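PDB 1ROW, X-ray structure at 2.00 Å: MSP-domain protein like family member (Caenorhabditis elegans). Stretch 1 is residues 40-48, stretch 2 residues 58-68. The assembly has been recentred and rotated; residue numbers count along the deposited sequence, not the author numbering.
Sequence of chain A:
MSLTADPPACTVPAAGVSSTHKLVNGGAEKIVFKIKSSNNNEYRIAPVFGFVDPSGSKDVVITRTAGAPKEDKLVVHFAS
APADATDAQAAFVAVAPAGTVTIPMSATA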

# COMPACT_ATOMS: atom_id res chain seq x y z
N ASN A 40 12.92 3.76 0.55
CA ASN A 40 13.19 2.37 0.21
C ASN A 40 14.46 1.87 0.90
O ASN A 40 14.97 0.79 0.58
CB ASN A 40 13.32 2.22 -1.31
CG ASN A 40 12.01 2.47 -2.02
OD1 ASN A 40 11.02 1.79 -1.76
ND2 ASN A 40 12.00 3.44 -2.92
N ASN A 41 14.97 2.67 1.83
CA ASN A 41 16.16 2.32 2.59
C ASN A 41 15.81 1.51 3.85
O ASN A 41 16.31 0.41 4.05
CB ASN A 41 16.93 3.58 2.99
CG ASN A 41 17.59 4.26 1.81
OD1 ASN A 41 18.25 3.61 1.00
ND2 ASN A 41 17.44 5.58 1.72
N GLU A 42 14.95 2.07 4.70
CA GLU A 42 14.56 1.41 5.93
C GLU A 42 13.18 0.75 5.88
O GLU A 42 12.65 0.34 6.91
CB GLU A 42 14.57 2.40 7.10
CG GLU A 42 15.94 2.93 7.51
CD GLU A 42 16.36 4.17 6.73
OE1 GLU A 42 15.52 5.07 6.54
OE2 GLU A 42 17.54 4.24 6.32
N TYR A 43 12.60 0.64 4.69
CA TYR A 43 11.28 0.04 4.54
C TYR A 43 11.17 -0.99 3.41
O TYR A 43 11.76 -0.84 2.33
CB TYR A 43 10.21 1.11 4.28
CG TYR A 43 9.87 1.98 5.46
CD1 TYR A 43 9.00 1.53 6.45
CD2 TYR A 43 10.39 3.27 5.56
CE1 TYR A 43 8.65 2.36 7.52
CE2 TYR A 43 10.04 4.10 6.63
CZ TYR A 43 9.17 3.64 7.60
OH TYR A 43 8.82 4.47 8.63
N ARG A 44 10.39 -2.03 3.68
CA ARG A 44 10.12 -3.09 2.72
C ARG A 44 8.60 -3.26 2.76
O ARG A 44 8.01 -3.40 3.84
CB ARG A 44 10.82 -4.39 3.13
CG ARG A 44 12.34 -4.34 2.96
CD ARG A 44 12.73 -4.22 1.49
NE ARG A 44 14.18 -4.21 1.29
CZ ARG A 44 14.97 -3.18 1.55
NH1 ARG A 44 16.28 -3.27 1.35
NH2 ARG A 44 14.46 -2.04 2.00
N ILE A 45 7.97 -3.23 1.59
CA ILE A 45 6.52 -3.35 1.52
C ILE A 45 6.09 -4.64 0.82
O ILE A 45 6.62 -5.00 -0.24
CB ILE A 45 5.90 -2.14 0.79
CG1 ILE A 45 4.38 -2.23 0.84
CG2 ILE A 45 6.39 -2.07 -0.64
CD1 ILE A 45 3.82 -2.09 2.24
N ALA A 46 5.13 -5.33 1.43
CA ALA A 46 4.62 -6.58 0.89
C ALA A 46 3.10 -6.64 0.97
O ALA A 46 2.54 -6.67 2.07
CB ALA A 46 5.24 -7.76 1.64
N PRO A 47 2.42 -6.68 -0.18
CA PRO A 47 2.97 -6.66 -1.54
C PRO A 47 3.02 -5.25 -2.14
O PRO A 47 2.44 -4.31 -1.59
CB PRO A 47 2.01 -7.56 -2.30
CG PRO A 47 0.69 -7.15 -1.70
CD PRO A 47 1.00 -7.10 -0.20
N VAL A 48 3.71 -5.11 -3.27
CA VAL A 48 3.80 -3.81 -3.93
C VAL A 48 2.68 -3.69 -4.96
O VAL A 48 2.21 -2.59 -5.25
CB VAL A 48 5.18 -3.64 -4.63
CG1 VAL A 48 5.44 -4.79 -5.56
CG2 VAL A 48 5.22 -2.33 -5.41
N LYS A 58 -7.38 -6.40 1.34
CA LYS A 58 -6.05 -6.91 1.04
C LYS A 58 -5.08 -6.39 2.09
O LYS A 58 -4.99 -5.19 2.31
CB LYS A 58 -5.59 -6.44 -0.34
CG LYS A 58 -4.17 -6.84 -0.71
CD LYS A 58 -4.04 -8.33 -0.97
CE LYS A 58 -2.66 -8.66 -1.53
NZ LYS A 58 -2.50 -10.11 -1.87
N ASP A 59 -4.36 -7.30 2.73
CA ASP A 59 -3.39 -6.92 3.74
C ASP A 59 -2.08 -6.49 3.11
O ASP A 59 -1.58 -7.14 2.20
CB ASP A 59 -3.11 -8.08 4.70
CG ASP A 59 -4.13 -8.16 5.81
OD1 ASP A 59 -5.04 -7.30 5.84
OD2 ASP A 59 -4.02 -9.07 6.65
N VAL A 60 -1.54 -5.38 3.61
CA VAL A 60 -0.28 -4.85 3.14
C VAL A 60 0.62 -4.72 4.36
O VAL A 60 0.31 -3.98 5.30
CB VAL A 60 -0.48 -3.48 2.45
CG1 VAL A 60 -1.17 -2.51 3.40
CG2 VAL A 60 0.85 -2.92 2.01
N VAL A 61 1.73 -5.45 4.37
CA VAL A 61 2.65 -5.42 5.49
C VAL A 61 3.83 -4.49 5.25
O VAL A 61 4.51 -4.59 4.22
CB VAL A 61 3.21 -6.82 5.82
CG1 VAL A 61 4.19 -6.75 6.98
CG2 VAL A 61 2.07 -7.77 6.16
N ILE A 62 4.04 -3.60 6.20
CA ILE A 62 5.14 -2.64 6.16
C ILE A 62 6.19 -3.15 7.14
O ILE A 62 5.93 -3.24 8.35
CB ILE A 62 4.69 -1.24 6.65
CG1 ILE A 62 3.59 -0.68 5.75
CG2 ILE A 62 5.87 -0.28 6.65
CD1 ILE A 62 2.97 0.60 6.29
N THR A 63 7.36 -3.50 6.61
CA THR A 63 8.45 -3.96 7.46
C THR A 63 9.48 -2.84 7.54
O THR A 63 9.91 -2.31 6.50
CB THR A 63 9.15 -5.22 6.89
OG1 THR A 63 8.18 -6.25 6.68
CG2 THR A 63 10.20 -5.73 7.86
N ARG A 64 9.86 -2.48 8.76
CA ARG A 64 10.84 -1.41 9.00
C ARG A 64 12.15 -1.92 9.60
O ARG A 64 12.14 -2.66 10.59
CB ARG A 64 10.24 -0.36 9.94
CG ARG A 64 11.27 0.50 10.69
CD ARG A 64 11.66 1.75 9.91
NE ARG A 64 12.73 2.48 10.56
CZ ARG A 64 13.10 3.72 10.25
NH1 ARG A 64 12.47 4.38 9.27
NH2 ARG A 64 14.10 4.31 10.90
N THR A 65 13.28 -1.50 9.02
CA THR A 65 14.58 -1.88 9.55
C THR A 65 15.18 -0.67 10.26
O THR A 65 14.64 0.43 10.17
CB THR A 65 15.56 -2.39 8.45
OG1 THR A 65 15.65 -1.44 7.39
CG2 THR A 65 15.09 -3.74 7.92
N ALA A 66 16.28 -0.89 10.96
CA ALA A 66 16.93 0.16 11.75
C ALA A 66 17.43 1.37 10.97
O ALA A 66 18.11 1.23 9.95
CB ALA A 66 18.06 -0.44 12.57
N GLY A 67 17.08 2.55 11.47
CA GLY A 67 17.48 3.80 10.86
C GLY A 67 17.10 4.97 11.75
O GLY A 67 16.57 4.78 12.84
N ALA A 68 17.37 6.18 11.28
CA ALA A 68 17.06 7.38 12.04
C ALA A 68 15.57 7.66 12.05
O ALA A 68 14.87 7.42 11.07
CB ALA A 68 17.80 8.57 11.45
O HOH W 1 14.95 -2.53 4.92
O HOH W 2 14.44 6.41 8.54
O HOH W 3 7.16 -6.28 4.15

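What sets the spacing on which the side chains must pack? Strands 43-46 and 58-64 run antiparallel, and main-chain hydrogen bonds pin them: Arg 44 N to Thr 63 O at 2.9 Å, Thr 63 N to Arg 44 O at 2.8 Å, Ala 46 N to Val 61 O at 3.0 Å and Val 61 N to Ala 46 O at 2.7 Å. One more, from Thr 65 N to Glu 42 O at 2.9 Å, extends the ladder. Along each strand the side chains alternate, with Tyr 43, Ile 45, Ile 62 and Arg 64 on one face.

How does that face fill its hollows? Ile 45 reaches across with its tip: CD1 lies 3.1 Å from Val 60 CG2, closer than two methyls normally come, and 3.8 Å from Ile 62 CG1, so the methyl touches both, in directions roughly at right angles. Ile 62 in turn sends CG2 to within 3.6 Å of Tyr 43 CD1, continuing the apolar packing toward the ring.

What covers the tyrosine? The side chain of Arg 64, bent at chi2 (89°), crosses it, with CD over one ring face, 4.1 Å from the centroid of the Tyr 43 ring. The guanidinium lies further along, its NH1 3.6 Å from Tyr 43 CE2, while Glu 42 CB sits over a guanidinium face, 3.6 Å from Arg 64 NH1. Arg 64 thus offers a methylene to the ring and a flat guanidinium face to Glu 42 CB.

Where does the fit leave gaps or no room? Glu 42 OE1 and Arg 64 NH1 are 4.2 Å apart, beyond a salt bridge; water 2 bridges them from one side, donating to Glu 42 OE1 at 2.6 Å and accepting from Arg 64 NH1 at 2.9 Å. Nearby, the bare backbone of Gly 67 accommodates Glu 42 CG, 3.8 Å from Gly 67 CA; an ideal CB there would come within 2.4 Å of Glu 42 CG and clash.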